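PDB 2V84: Spermidine/putrescine ABC transporter, periplasmic binding protein from Treponema pallidum, which probably binds polyamines such as spermidine and putrescine in the periplasm as the receptor component of an ABC transporter. Local coordinates for residues V125-G130 / D258-P263; P142-T147 / D244-Q249; A175-N180 / A190-L195. All blocks are in the same frame, centred on the assembly; numbering follows the deposited sequence.

Contact 1: V125-G130 / D258-P263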
loop_
_atom_site.group_PDB
_atom_site.type_symbol
_atom_site.label_atom_id
_atom_site.label_comp_id
_atom_site.label_asym_id
_atom_site.label_seq_id
_atom_site.Cartn_x
_atom_site.Cartn_y
_atom_site.Cartn_z
ATOM N N VAL A 125 10.560 -10.206 -2.149
ATOM C CA VAL A 125 10.753 -9.651 -3.492
ATOM C C VAL A 125 9.673 -8.623 -3.715
ATOM O O VAL A 125 8.536 -8.929 -3.490
ATOM C CB VAL A 125 10.613 -10.735 -4.596
ATOM C CG1 VAL A 125 10.692 -10.088 -6.011
ATOM C CG2 VAL A 125 11.715 -11.823 -4.447
ATOM N N PRO A 126 10.017 -7.386 -4.122
ATOM C CA PRO A 126 8.953 -6.383 -4.288
ATOM C C PRO A 126 7.797 -6.789 -5.195
ATOM O O PRO A 126 8.013 -7.365 -6.264
ATOM C CB PRO A 126 9.690 -5.189 -4.917
ATOM C CG PRO A 126 11.066 -5.327 -4.399
ATOM C CD PRO A 126 11.350 -6.802 -4.342
ATOM N N TYR A 127 6.582 -6.439 -4.769
ATOM C CA TYR A 127 5.348 -6.742 -5.475
ATOM C C TYR A 127 4.802 -5.447 -6.098
ATOM O O TYR A 127 4.433 -5.413 -7.276
ATOM C CB TYR A 127 4.372 -7.309 -4.436
ATOM C CG TYR A 127 3.073 -7.828 -4.955
ATOM C CD1 TYR A 127 2.050 -6.960 -5.328
ATOM C CD2 TYR A 127 2.841 -9.198 -5.018
ATOM C CE1 TYR A 127 0.858 -7.438 -5.780
ATOM C CE2 TYR A 127 1.631 -9.693 -5.487
ATOM C CZ TYR A 127 0.654 -8.816 -5.864
ATOM O OH TYR A 127 -0.567 -9.296 -6.313
ATOM N N TYR A 128 4.762 -4.375 -5.310
ATOM C CA TYR A 128 4.284 -3.093 -5.810
ATOM C C TYR A 128 4.682 -2.006 -4.833
ATOM O O TYR A 128 4.801 -2.269 -3.659
ATOM C CB TYR A 128 2.735 -3.107 -6.102
ATOM C CG TYR A 128 2.289 -1.771 -6.644
ATOM C CD1 TYR A 128 2.736 -1.330 -7.887
ATOM C CD2 TYR A 128 1.478 -0.921 -5.886
ATOM C CE1 TYR A 128 2.389 -0.078 -8.373
ATOM C CE2 TYR A 128 1.138 0.338 -6.369
ATOM C CZ TYR A 128 1.600 0.745 -7.598
ATOM O OH TYR A 128 1.239 1.982 -8.067
ATOM N N LEU A 129 4.933 -0.805 -5.337
ATOM C CA LEU A 129 5.248 0.360 -4.509
ATOM C C LEU A 129 4.285 1.452 -4.930
ATOM O O LEU A 129 4.219 1.784 -6.118
ATOM C CB LEU A 129 6.695 0.812 -4.769
ATOM C CG LEU A 129 7.319 1.915 -3.896
ATOM C CD1 LEU A 129 8.802 1.760 -3.911
ATOM C CD2 LEU A 129 6.913 3.325 -4.380
ATOM N N GLY A 130 3.540 2.014 -3.981
ATOM C CA GLY A 130 2.641 3.137 -4.334
ATOM C C GLY A 130 2.459 4.003 -3.115
ATOM O O GLY A 130 3.259 3.943 -2.178
ATOM N N ASP A 258 4.841 -3.250 -0.924
ATOM C CA ASP A 258 4.371 -4.625 -0.658
ATOM C C ASP A 258 5.301 -5.616 -1.378
ATOM O O ASP A 258 5.810 -5.285 -2.440
ATOM C CB ASP A 258 2.960 -4.784 -1.221
ATOM C CG ASP A 258 1.910 -4.002 -0.424
ATOM O OD1 ASP A 258 2.056 -3.908 0.797
ATOM O OD2 ASP A 258 0.919 -3.518 -1.029
ATOM N N SER A 259 5.513 -6.807 -0.809
ATOM C CA SER A 259 6.515 -7.785 -1.295
ATOM C C SER A 259 5.979 -9.180 -1.217
ATOM O O SER A 259 5.201 -9.460 -0.319
ATOM C CB SER A 259 7.747 -7.782 -0.394
ATOM O OG SER A 259 8.462 -6.584 -0.571
ATOM N N PHE A 260 6.437 -10.062 -2.107
ATOM C CA PHE A 260 6.275 -11.503 -1.944
ATOM C C PHE A 260 7.244 -12.002 -0.888
ATOM O O PHE A 260 8.449 -11.680 -0.903
ATOM C CB PHE A 260 6.647 -12.274 -3.210
ATOM C CG PHE A 260 5.693 -12.110 -4.373
ATOM C CD1 PHE A 260 4.472 -12.768 -4.399
ATOM C CD2 PHE A 260 6.073 -11.345 -5.478
ATOM C CE1 PHE A 260 3.606 -12.660 -5.490
ATOM C CE2 PHE A 260 5.222 -11.246 -6.587
ATOM C CZ PHE A 260 3.989 -11.901 -6.595
ATOM N N CYS A 261 6.723 -12.826 0.016
ATOM C CA CYS A 261 7.562 -13.507 0.988
ATOM C C CYS A 261 7.148 -14.959 1.039
ATOM O O CYS A 261 5.986 -15.293 0.736
ATOM C CB CYS A 261 7.405 -12.874 2.380
ATOM S SG CYS A 261 7.923 -11.169 2.440
ATOM N N ILE A 262 8.087 -15.824 1.432
ATOM C CA ILE A 262 7.761 -17.235 1.560
ATOM C C ILE A 262 7.621 -17.558 3.052
ATOM O O ILE A 262 8.610 -17.478 3.792
ATOM C CB ILE A 262 8.843 -18.127 0.879
ATOM C CG1 ILE A 262 8.816 -17.953 -0.655
ATOM C CG2 ILE A 262 8.655 -19.603 1.295
ATOM C CD1 ILE A 262 10.010 -18.630 -1.356
ATOM N N PRO A 263 6.388 -17.904 3.514
ATOM C CA PRO A 263 6.214 -18.164 4.951
ATOM C C PRO A 263 7.028 -19.354 5.445
ATOM O O PRO A 263 7.183 -20.327 4.715
ATOM C CB PRO A 263 4.716 -18.492 5.073
ATOM C CG PRO A 263 4.081 -17.817 3.891
ATOM C CD PRO A 263 5.114 -18.052 2.789
#

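Contact 2: P142-T147 / D244-Q249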
loop_
_atom_site.group_PDB
_atom_site.type_symbol
_atom_site.label_atom_id
_atom_site.label_comp_id
_atom_site.label_asym_id
_atom_site.label_seq_id
_atom_site.Cartn_x
_atom_site.Cartn_y
_atom_site.Cartn_z
ATOM N N PRO A 142 -13.892 23.902 -5.919
ATOM C CA PRO A 142 -13.157 24.486 -7.056
ATOM C C PRO A 142 -11.774 25.049 -6.708
ATOM O O PRO A 142 -10.877 25.021 -7.566
ATOM C CB PRO A 142 -14.079 25.599 -7.550
ATOM C CG PRO A 142 -15.389 25.379 -6.855
ATOM C CD PRO A 142 -15.069 24.716 -5.571
ATOM N N SER A 143 -11.594 25.501 -5.464
ATOM C CA SER A 143 -10.307 26.057 -5.012
ATOM C C SER A 143 -9.723 25.294 -3.810
ATOM O O SER A 143 -10.366 25.156 -2.777
ATOM C CB SER A 143 -10.446 27.564 -4.705
ATOM O OG SER A 143 -9.191 28.125 -4.329
ATOM N N TYR A 144 -8.504 24.793 -3.958
ATOM C CA TYR A 144 -7.850 24.042 -2.879
ATOM C C TYR A 144 -6.357 23.985 -3.134
ATOM O O TYR A 144 -5.921 24.052 -4.291
ATOM C CB TYR A 144 -8.439 22.608 -2.760
ATOM C CG TYR A 144 -8.408 21.846 -4.067
ATOM C CD1 TYR A 144 -9.417 22.030 -5.026
ATOM C CD2 TYR A 144 -7.357 20.961 -4.362
ATOM C CE1 TYR A 144 -9.383 21.350 -6.244
ATOM C CE2 TYR A 144 -7.308 20.281 -5.581
ATOM C CZ TYR A 144 -8.335 20.503 -6.520
ATOM O OH TYR A 144 -8.314 19.850 -7.727
ATOM N N ALA A 145 -5.577 23.856 -2.059
ATOM C CA ALA A 145 -4.156 23.574 -2.199
ATOM C C ALA A 145 -4.012 22.068 -2.139
ATOM O O ALA A 145 -4.794 21.392 -1.458
ATOM C CB ALA A 145 -3.332 24.250 -1.074
ATOM N N ARG A 146 -3.013 21.540 -2.847
ATOM C CA ARG A 146 -2.825 20.094 -2.976
ATOM C C ARG A 146 -1.917 19.580 -1.858
ATOM O O ARG A 146 -0.759 19.195 -2.078
ATOM C CB ARG A 146 -2.246 19.764 -4.358
ATOM C CG ARG A 146 -3.203 20.010 -5.507
ATOM C CD ARG A 146 -2.709 19.287 -6.789
ATOM N NE ARG A 146 -3.644 19.421 -7.910
ATOM C CZ ARG A 146 -3.708 20.465 -8.745
ATOM N NH1 ARG A 146 -2.893 21.511 -8.608
ATOM N NH2 ARG A 146 -4.605 20.481 -9.730
ATOM N N THR A 147 -2.439 19.629 -0.637
ATOM C CA THR A 147 -1.655 19.411 0.578
ATOM C C THR A 147 -2.540 18.708 1.612
ATOM O O THR A 147 -3.765 18.761 1.525
ATOM C CB THR A 147 -1.126 20.752 1.211
ATOM O OG1 THR A 147 -2.238 21.527 1.695
ATOM C CG2 THR A 147 -0.360 21.604 0.203
ATOM N N ASP A 244 -9.681 15.114 -8.868
ATOM C CA ASP A 244 -8.259 15.360 -8.803
ATOM C C ASP A 244 -7.767 14.495 -7.682
ATOM O O ASP A 244 -8.106 14.743 -6.520
ATOM C CB ASP A 244 -7.989 16.831 -8.480
ATOM C CG ASP A 244 -6.521 17.195 -8.530
ATOM O OD1 ASP A 244 -5.652 16.335 -8.807
ATOM O OD2 ASP A 244 -6.224 18.383 -8.263
ATOM N N PHE A 245 -7.019 13.458 -8.044
ATOM C CA PHE A 245 -6.332 12.627 -7.090
ATOM C C PHE A 245 -4.892 13.073 -7.133
ATOM O O PHE A 245 -4.328 13.212 -8.225
ATOM C CB PHE A 245 -6.423 11.128 -7.451
ATOM C CG PHE A 245 -5.609 10.274 -6.553
ATOM C CD1 PHE A 245 -6.136 9.804 -5.354
ATOM C CD2 PHE A 245 -4.273 10.023 -6.847
ATOM C CE1 PHE A 245 -5.336 9.101 -4.485
ATOM C CE2 PHE A 245 -3.491 9.294 -5.995
ATOM C CZ PHE A 245 -4.016 8.839 -4.805
ATOM N N PHE A 246 -4.302 13.290 -5.962
ATOM C CA PHE A 246 -2.887 13.649 -5.852
ATOM C C PHE A 246 -2.291 13.085 -4.585
ATOM O O PHE A 246 -2.973 12.926 -3.579
ATOM C CB PHE A 246 -2.689 15.181 -5.852
ATOM C CG PHE A 246 -3.573 15.906 -4.880
ATOM C CD1 PHE A 246 -4.859 16.291 -5.247
ATOM C CD2 PHE A 246 -3.116 16.237 -3.617
ATOM C CE1 PHE A 246 -5.697 16.956 -4.345
ATOM C CE2 PHE A 246 -3.933 16.895 -2.715
ATOM C CZ PHE A 246 -5.237 17.258 -3.079
ATOM N N ILE A 247 -1.001 12.794 -4.639
ATOM C CA ILE A 247 -0.225 12.521 -3.440
ATOM C C ILE A 247 0.502 13.841 -3.184
ATOM O O ILE A 247 1.215 14.309 -4.067
ATOM C CB ILE A 247 0.787 11.376 -3.689
ATOM C CG1 ILE A 247 0.054 10.097 -4.110
ATOM C CG2 ILE A 247 1.708 11.174 -2.462
ATOM C CD1 ILE A 247 0.805 9.229 -5.127
ATOM N N PRO A 248 0.302 14.470 -1.998
ATOM C CA PRO A 248 0.915 15.760 -1.728
ATOM C C PRO A 248 2.435 15.745 -1.952
ATOM O O PRO A 248 3.121 14.846 -1.455
ATOM C CB PRO A 248 0.568 15.996 -0.256
ATOM C CG PRO A 248 -0.759 15.296 -0.112
ATOM C CD PRO A 248 -0.572 14.035 -0.890
ATOM N N GLN A 249 2.924 16.724 -2.710
ATOM C CA GLN A 249 4.313 16.740 -3.189
ATOM C C GLN A 249 5.204 17.732 -2.440
ATOM O O GLN A 249 6.430 17.737 -2.638
ATOM C CB GLN A 249 4.351 17.032 -4.699
ATOM C CG GLN A 249 3.664 15.982 -5.584
ATOM C CD GLN A 249 4.376 14.631 -5.610
ATOM O OE1 GLN A 249 5.544 14.537 -5.974
ATOM N NE2 GLN A 249 3.668 13.585 -5.232
HETATM O O HOH W 1 1.116 18.452 -4.045
#

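Contact 3: A175-N180 / A190-L195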
loop_
_atom_site.group_PDB
_atom_site.type_symbol
_atom_site.label_atom_id
_atom_site.label_comp_id
_atom_site.label_asym_id
_atom_site.label_seq_id
_atom_site.Cartn_x
_atom_site.Cartn_y
_atom_site.Cartn_z
ATOM N N ALA A 175 4.675 13.954 8.250
ATOM C CA ALA A 175 5.131 14.543 7.000
ATOM C C ALA A 175 4.847 16.052 6.953
ATOM O O ALA A 175 5.764 16.848 6.761
ATOM C CB ALA A 175 4.508 13.826 5.812
ATOM N N SER A 176 3.587 16.433 7.156
ATOM C CA SER A 176 3.187 17.847 7.196
ATOM C C SER A 176 4.027 18.689 8.144
ATOM O O SER A 176 4.382 19.815 7.808
ATOM C CB SER A 176 1.721 17.993 7.597
ATOM O OG SER A 176 0.895 17.346 6.662
ATOM N N LEU A 177 4.338 18.142 9.319
ATOM C CA LEU A 177 5.176 18.824 10.325
ATOM C C LEU A 177 6.687 18.718 10.079
ATOM O O LEU A 177 7.489 19.107 10.947
ATOM C CB LEU A 177 4.853 18.296 11.726
ATOM C CG LEU A 177 3.423 18.565 12.211
ATOM C CD1 LEU A 177 3.034 17.612 13.329
ATOM C CD2 LEU A 177 3.271 20.020 12.636
ATOM N N GLY A 178 7.076 18.187 8.916
ATOM C CA GLY A 178 8.488 18.101 8.538
ATOM C C GLY A 178 9.240 17.020 9.287
ATOM O O GLY A 178 10.481 17.013 9.344
ATOM N N TYR A 179 8.487 16.092 9.865
ATOM C CA TYR A 179 9.074 14.990 10.615
ATOM C C TYR A 179 9.046 13.678 9.828
ATOM O O TYR A 179 8.214 13.486 8.936
ATOM C CB TYR A 179 8.353 14.830 11.950
ATOM C CG TYR A 179 8.409 16.058 12.841
ATOM C CD1 TYR A 179 9.565 16.847 12.910
ATOM C CD2 TYR A 179 7.326 16.412 13.642
ATOM C CE1 TYR A 179 9.630 17.965 13.726
ATOM C CE2 TYR A 179 7.379 17.528 14.469
ATOM C CZ TYR A 179 8.541 18.296 14.512
ATOM O OH TYR A 179 8.617 19.397 15.335
ATOM N N ASN A 180 9.962 12.772 10.154
ATOM C CA ASN A 180 10.006 11.499 9.457
ATOM C C ASN A 180 8.741 10.688 9.726
ATOM O O ASN A 180 8.354 10.532 10.893
ATOM C CB ASN A 180 11.246 10.694 9.860
ATOM C CG ASN A 180 11.574 9.630 8.849
ATOM O OD1 ASN A 180 11.012 8.539 8.872
ATOM N ND2 ASN A 180 12.463 9.961 7.920
ATOM N N ALA A 190 3.622 13.235 19.598
ATOM C CA ALA A 190 2.616 14.003 20.324
ATOM C C ALA A 190 2.123 15.201 19.507
ATOM O O ALA A 190 0.923 15.505 19.476
ATOM C CB ALA A 190 3.182 14.452 21.687
ATOM N N GLN A 191 3.054 15.880 18.847
ATOM C CA GLN A 191 2.728 17.012 17.979
ATOM C C GLN A 191 1.836 16.578 16.810
ATOM O O GLN A 191 0.863 17.249 16.468
ATOM C CB GLN A 191 4.032 17.592 17.438
ATOM C CG GLN A 191 3.917 18.980 16.809
ATOM C CD GLN A 191 5.293 19.630 16.642
ATOM O OE1 GLN A 191 6.256 19.285 17.358
ATOM N NE2 GLN A 191 5.392 20.575 15.698
ATOM N N ALA A 192 2.173 15.442 16.212
ATOM C CA ALA A 192 1.381 14.855 15.132
ATOM C C ALA A 192 -0.016 14.481 15.628
ATOM O O ALA A 192 -1.014 14.740 14.954
ATOM C CB ALA A 192 2.095 13.635 14.563
ATOM N N ALA A 193 -0.081 13.873 16.813
ATOM C CA ALA A 193 -1.376 13.518 17.412
ATOM C C ALA A 193 -2.285 14.727 17.629
ATOM O O ALA A 193 -3.497 14.650 17.394
ATOM C CB ALA A 193 -1.171 12.787 18.710
ATOM N N ILE A 194 -1.701 15.829 18.101
ATOM C CA ILE A 194 -2.456 17.063 18.318
ATOM C C ILE A 194 -2.947 17.623 16.980
ATOM O O ILE A 194 -4.082 18.094 16.884
ATOM C CB ILE A 194 -1.635 18.133 19.072
ATOM C CG1 ILE A 194 -1.419 17.696 20.530
ATOM C CG2 ILE A 194 -2.352 19.489 19.019
ATOM C CD1 ILE A 194 -0.316 18.463 21.294
ATOM N N LEU A 195 -2.090 17.572 15.961
ATOM C CA LEU A 195 -2.503 17.992 14.614
ATOM C C LEU A 195 -3.742 17.226 14.121
ATOM O O LEU A 195 -4.723 17.834 13.683
ATOM C CB LEU A 195 -1.339 17.854 13.623
ATOM C CG LEU A 195 -1.499 18.495 12.240
ATOM C CD1 LEU A 195 -1.703 20.025 12.351
ATOM C CD2 LEU A 195 -0.334 18.175 11.352
#

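Contact 1: V125-G130 / D258-P263
The carbonyl oxygen of Asp258 takes two backbone N-H groups at once, from Tyr127 N at 2.7 Å and from Tyr128 N at 3.2 Å, and this double grip marks a classic beta bulge in an antiparallel ladder. The second donor sits above the carbonyl plane, 36° out of it. Beyond the bulge Asp258 N returns a bond to Tyr128 O; on the other side Val125 and Phe260 form a hydrogen-bonded pair, with Phe260 N to Val125 O at 2.8 Å. The extra residue lets both tyrosines leave the strand close together. Tyr127, with CG anti to the backbone N (chi1 -174°), swings its ring against Phe260, whereas Tyr128 leads away to stack on Phe294. The oxygen OD2 of Asp258 bonds to Tyr35 OH and to the morpholine nitrogen of a bound MES, probably from the crystallisation liquor, which is consistent with this strand pair bordering a pocket of the solute-binding fold. Tyr127 is pinned at its far end by Thr36 and flanked by Phe279, which also meets Phe260 edge-to-face. The two rings of the contact lie obliquely, planes 58° apart, and CD2 of Tyr127 stands over one face of Phe260, toward the rim, 3.3 Å from Phe260 CZ.

Contact 2: P142-T147 / D244-Q249
The irregular chain of 142-147 runs alongside the end of strand 243-246 and the loop after it; it makes an inverse gamma turn centred on Arg146, and Thr147 CA lies 5.0 Å from Pro248 CA. Beside the turn, one carboxylate oxygen collects the polar bonds. Asp244 OD2 receives Tyr144 OH at 2.6 Å on its anti lone pair and Arg146 NE at 2.8 Å on its syn lone pair, the latter as a salt bridge; a weak bond from Arg146 NH2 goes to the same oxygen. The carboxylate comes to the edge of the tyrosine ring, near its plane, and the guanidinium and carboxylate planes are 65° apart. Three donors on one oxygen, one of them cationic, would probably favour the ionised form of Asp244.

Phe246 packs next to this cluster. Its CG is wedged between the backbone N and the carbonyl carbon (chi1 50°), which turns one face of the ring to the arginine stem: Arg146 CB makes a CH-pi contact over that face, 3.9 Å from the ring centroid. CE1 of Phe246 meets Tyr144 CE2 at 3.9 Å as the two side chains run past in opposite senses, and Val136 touches both rings. Farther along, a water joins the loops, donating to Arg146 O at 2.8 Å and accepting from Gln249 N. Gln249 NE2 folds back to Ile247 O and also reaches Asp316 O. A salt bridge beside a CH-pi contact fastens the loop that follows strand 125-137 to strand 243-246 of the mixed beta sheet of this solute-binding protein.

Contact 3: A175-N180 / A190-L195
Gln191 opens the contact from helix 186-200, facing the Schellman motif that ends helix 166-176, in which Tyr179 N bonds back to Leu174 O and Gly178 N to Ala175 O, with Gly178 taking the positive phi. The Gln191 chain leaves with CG anti to the backbone N (chi1 -165°) and stays extended beyond it, carrying the amide out to Tyr179. There Tyr179 OH donates to Gln191 OE1 at 3.1 Å. The bond is poorly aimed: the hydroxyl lies 37° above the carbonyl plane, away from either lone pair. The amide arrives at the edge of the tyrosine ring, and the two planes are almost perpendicular, 89° apart. The same side chain serves an apolar neighbour as well, since its CG and its NE2 lie against the two methyl branches of Leu177.

One residue on, Ala192 is buried between the helices and offers little bulk, so Leu177 CD1 can come down onto its backbone, 3.7 Å from Ala192 CA. Met170, Ala173 and Leu174 of helix 166-176 pack on the methyl of Ala192 too. A turn later along the helix, Leu195 meets Leu177 tip to tip, with CD2 of Leu195 at 3.9 Å from Leu177 CG; the same methyl also approaches Ser176 CB. Ser176 OG itself is occupied by the carbonyl of Ala172 one turn back in its own helix. Leu177 thus meets Gln191 through both methyls, Ala192 through CD1 and Leu195 at CG. Over the Tyr179 ring, the carbonyl oxygen of Leu177 stands 3.5 Å above the ring plane, close to its centre.

How the contacts relate
Contacts 1 and 2 belong to one mixed sheet: strand 125-137 pairs with both 254-260 and 243-246, and the latter two follow each other in the chain. Their centres are nevertheless 29 Å apart, on opposite sides of the centre of the chain. Contact 3, on two helices, lies about 19 Å centre to centre from contact 2 and 28 Å from contact 1. No two contacts touch. None of the three reaches the predicted spermidine residues: the side chains of Asp258 and Pro248 are each about 9 Å from that of Glu168, and that of Ala192 is about 10 Å from that of Met166. The Asp258 side chain lies about 3 Å from a bound MES, probably from the crystallisation liquor.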